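PDB 6L0A: dihydroorotase from Saccharomyces cerevisiae S288C, which catalyses the zinc-dependent interconversion of N-carbamoyl-L-aspartate and dihydroorotate, the third step of de novo pyrimidine biosynthesis. Local coordinates for residues Lys198-Val203 with Gly249-Phe254. Residues are numbered along the deposited sequence; the frame is centred on the assembly and turned at random.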
ATOM      1  N   LYS C 198     -20.246  -3.393 -32.657  1.00 49.40           N
ATOM      2  CA  LYS C 198     -20.517  -4.658 -33.328  1.00 51.87           C
ATOM      3  C   LYS C 198     -19.260  -5.352 -33.833  1.00 51.42           C
ATOM      4  O   LYS C 198     -19.198  -6.588 -33.835  1.00 55.51           O
ATOM      5  CB  LYS C 198     -21.471  -4.428 -34.507  1.00 55.27           C
ATOM      6  CG  LYS C 198     -22.852  -3.925 -34.108  1.00 58.51           C
ATOM      7  CD  LYS C 198     -23.178  -2.603 -34.794  1.00 67.00           C
ATOM      8  CE  LYS C 198     -24.419  -1.954 -34.195  1.00 72.98           C
ATOM      9  NZ  LYS C 198     -24.275  -0.473 -34.083  1.00 71.78           N
ATOM     10  N   LYS C 199     -18.260  -4.595 -34.273  1.00 44.25           N
ATOM     11  CA  LYS C 199     -17.002  -5.149 -34.737  1.00 44.82           C
ATOM     12  C   LYS C 199     -15.874  -4.294 -34.169  1.00 37.17           C
ATOM     13  O   LYS C 199     -16.094  -3.191 -33.678  1.00 33.44           O
ATOM     14  CB  LYS C 199     -16.952  -5.213 -36.276  1.00 45.23           C
ATOM     15  CG  LYS C 199     -15.790  -6.018 -36.857  1.00 50.66           C
ATOM     16  CD  LYS C 199     -15.414  -7.223 -35.999  1.00 50.85           C
ATOM     17  CE  LYS C 199     -14.098  -7.839 -36.465  1.00 55.36           C
ATOM     18  NZ  LYS C 199     -13.230  -8.255 -35.323  1.00 55.05           N
ATOM     19  N   ALA C 200     -14.657  -4.836 -34.227  1.00 36.17           N
ATOM     20  CA  ALA C 200     -13.503  -4.157 -33.643  1.00 34.42           C
ATOM     21  C   ALA C 200     -13.337  -2.739 -34.178  1.00 32.55           C
ATOM     22  O   ALA C 200     -13.003  -1.820 -33.422  1.00 29.94           O
ATOM     23  CB  ALA C 200     -12.238  -4.985 -33.902  1.00 31.65           C
ATOM     24  N   THR C 201     -13.575  -2.533 -35.480  1.00 32.62           N
ATOM     25  CA  THR C 201     -13.336  -1.215 -36.063  1.00 23.10           C
ATOM     26  C   THR C 201     -14.334  -0.167 -35.581  1.00 26.40           C
ATOM     27  O   THR C 201     -14.106   1.024 -35.805  1.00 30.98           O
ATOM     28  CB  THR C 201     -13.349  -1.282 -37.599  1.00 34.71           C
ATOM     29  OG1 THR C 201     -14.601  -1.806 -38.060  1.00 32.37           O
ATOM     30  CG2 THR C 201     -12.214  -2.163 -38.111  1.00 30.60           C
ATOM     31  N   ASP C 202     -15.418  -0.573 -34.913  1.00 29.65           N
ATOM     32  CA  ASP C 202     -16.325   0.387 -34.295  1.00 29.72           C
ATOM     33  C   ASP C 202     -15.747   1.020 -33.032  1.00 27.42           C
ATOM     34  O   ASP C 202     -16.259   2.048 -32.579  1.00 31.30           O
ATOM     35  CB  ASP C 202     -17.653  -0.288 -33.938  1.00 34.50           C
ATOM     36  CG  ASP C 202     -18.385  -0.819 -35.152  1.00 45.53           C
ATOM     37  OD1 ASP C 202     -18.286  -0.191 -36.230  1.00 46.55           O
ATOM     38  OD2 ASP C 202     -19.070  -1.859 -35.020  1.00 49.31           O
ATOM     39  N   VAL C 203     -14.696   0.439 -32.458  1.00 27.97           N
ATOM     40  CA  VAL C 203     -14.230   0.863 -31.139  1.00 22.16           C
ATOM     41  C   VAL C 203     -13.516   2.202 -31.258  1.00 23.89           C
ATOM     42  O   VAL C 203     -12.555   2.344 -32.021  1.00 24.12           O
ATOM     43  CB  VAL C 203     -13.309  -0.193 -30.517  1.00 23.58           C
ATOM     44  CG1 VAL C 203     -12.660   0.361 -29.234  1.00 21.02           C
ATOM     45  CG2 VAL C 203     -14.079  -1.482 -30.229  1.00 24.83           C
ATOM     46  N   GLY C 249     -12.797 -11.604 -24.822  1.00 27.00           N
ATOM     47  CA  GLY C 249     -12.888 -11.560 -26.269  1.00 24.34           C
ATOM     48  C   GLY C 249     -13.482 -10.287 -26.823  1.00 29.07           C
ATOM     49  O   GLY C 249     -13.809 -10.238 -28.014  1.00 25.93           O
ATOM     50  N   LYS C 250     -13.649  -9.247 -25.989  1.00 23.75           N
ATOM     51  CA  LYS C 250     -14.188  -7.979 -26.449  1.00 22.48           C
ATOM     52  C   LYS C 250     -13.073  -7.142 -27.077  1.00 26.20           C
ATOM     53  O   LYS C 250     -11.970  -7.077 -26.535  1.00 24.06           O
ATOM     54  CB  LYS C 250     -14.814  -7.210 -25.288  1.00 28.19           C
ATOM     55  CG  LYS C 250     -16.253  -7.596 -24.958  1.00 31.10           C
ATOM     56  CD  LYS C 250     -17.143  -7.590 -26.195  1.00 35.95           C
ATOM     57  CE  LYS C 250     -17.625  -8.989 -26.537  1.00 41.49           C
ATOM     58  NZ  LYS C 250     -18.200  -9.069 -27.918  1.00 45.90           N
ATOM     59  N   PRO C 251     -13.340  -6.477 -28.203  1.00 24.56           N
ATOM     60  CA  PRO C 251     -12.276  -5.757 -28.918  1.00 25.34           C
ATOM     61  C   PRO C 251     -11.853  -4.448 -28.271  1.00 23.08           C
ATOM     62  O   PRO C 251     -10.924  -3.809 -28.776  1.00 20.90           O
ATOM     63  CB  PRO C 251     -12.913  -5.499 -30.290  1.00 25.04           C
ATOM     64  CG  PRO C 251     -14.367  -5.330 -29.968  1.00 26.93           C
ATOM     65  CD  PRO C 251     -14.655  -6.302 -28.846  1.00 29.68           C
ATOM     66  N   TYR C 252     -12.487  -4.020 -27.176  1.00 21.28           N
ATOM     67  CA  TYR C 252     -12.112  -2.770 -26.533  1.00 20.37           C
ATOM     68  C   TYR C 252     -11.246  -2.983 -25.293  1.00 21.40           C
ATOM     69  O   TYR C 252     -11.036  -2.031 -24.526  1.00 19.78           O
ATOM     70  CB  TYR C 252     -13.355  -1.945 -26.182  1.00 22.44           C
ATOM     71  CG  TYR C 252     -14.563  -2.737 -25.714  1.00 23.65           C
ATOM     72  CD1 TYR C 252     -15.541  -3.151 -26.613  1.00 27.17           C
ATOM     73  CD2 TYR C 252     -14.739  -3.044 -24.369  1.00 25.34           C
ATOM     74  CE1 TYR C 252     -16.654  -3.860 -26.188  1.00 23.95           C
ATOM     75  CE2 TYR C 252     -15.850  -3.753 -23.932  1.00 28.58           C
ATOM     76  CZ  TYR C 252     -16.804  -4.155 -24.845  1.00 32.67           C
ATOM     77  OH  TYR C 252     -17.908  -4.859 -24.412  1.00 29.16           O
ATOM     78  N   PHE C 253     -10.735  -4.201 -25.087  1.00 21.29           N
ATOM     79  CA  PHE C 253      -9.709  -4.485 -24.085  1.00 18.58           C
ATOM     80  C   PHE C 253      -8.547  -5.172 -24.787  1.00 19.50           C
ATOM     81  O   PHE C 253      -8.758  -6.138 -25.527  1.00 20.54           O
ATOM     82  CB  PHE C 253     -10.238  -5.384 -22.950  1.00 17.08           C
ATOM     83  CG  PHE C 253     -11.400  -4.803 -22.187  1.00 17.47           C
ATOM     84  CD1 PHE C 253     -11.249  -3.654 -21.432  1.00 19.16           C
ATOM     85  CD2 PHE C 253     -12.643  -5.427 -22.207  1.00 21.10           C
ATOM     86  CE1 PHE C 253     -12.318  -3.118 -20.733  1.00 18.47           C
ATOM     87  CE2 PHE C 253     -13.711  -4.899 -21.498  1.00 21.32           C
ATOM     88  CZ  PHE C 253     -13.548  -3.746 -20.763  1.00 21.04           C
ATOM     89  N   PHE C 254      -7.327  -4.675 -24.585  1.00 16.28           N
ATOM     90  CA  PHE C 254      -6.168  -5.376 -25.116  1.00 16.18           C
ATOM     91  C   PHE C 254      -4.953  -5.074 -24.251  1.00 14.33           C
ATOM     92  O   PHE C 254      -5.015  -4.280 -23.312  1.00 12.84           O
ATOM     93  CB  PHE C 254      -5.920  -5.049 -26.607  1.00 18.80           C
ATOM     94  CG  PHE C 254      -5.904  -3.580 -26.948  1.00 16.08           C
ATOM     95  CD1 PHE C 254      -7.040  -2.955 -27.438  1.00 16.45           C
ATOM     96  CD2 PHE C 254      -4.731  -2.839 -26.841  1.00 16.28           C
ATOM     97  CE1 PHE C 254      -7.021  -1.608 -27.792  1.00 17.09           C
ATOM     98  CE2 PHE C 254      -4.707  -1.493 -27.192  1.00 16.56           C
ATOM     99  CZ  PHE C 254      -5.855  -0.881 -27.668  1.00 18.62           C
TER
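A200 and V203 pack against P251 and Y252 where two neighbouring parallel strands of the TIM-barrel fold, 205-209 and 253-255, are entered from their loops; no hydrogen bond crosses between the two segments. The connection 198-203 follows helix 184-193, and the carboxylate of D202 shapes its start. K198 N reaches the anti lone pair of D202 OD2 at 3.1 Å, while K199 N approaches the same OD2 at 2.9 Å from above the carboxylate plane. An aspartate suits this place because one oxygen can accept from two successive amides. K199 O then takes the amide of D202, and A200 O that of V203, winding 200-202 into a short 3-10 turn.

A200 is small enough to let the backbones come close: its CB and the CB of P251 lie 3.7 Å apart, and the A200 CA is just as near that ring carbon. Its buried N has no hydrogen-bonding partner in the model. Proline fits opposite, since P251 is the second residue of a type I turn, K250 to F253, and its phi of -75° is what that position asks for. F307 of helix 300-312 also packs on P251.

V203 points at the turn and divides its methyls between two partners. With CG1 anti to the backbone N (chi1 171°), that methyl meets Y252 CB at 3.9 Å, leaving CG2 turned to the proline. An alanine here would remove both methyls and would probably leave a gap beside P251 and Y252. K250 CB sits over one face of the tyrosine ring near the rim, 3.7 Å above the plane, whereas V203 CG2 lies beyond the ring edge, near its plane, and touches P251 CG at 3.9 Å.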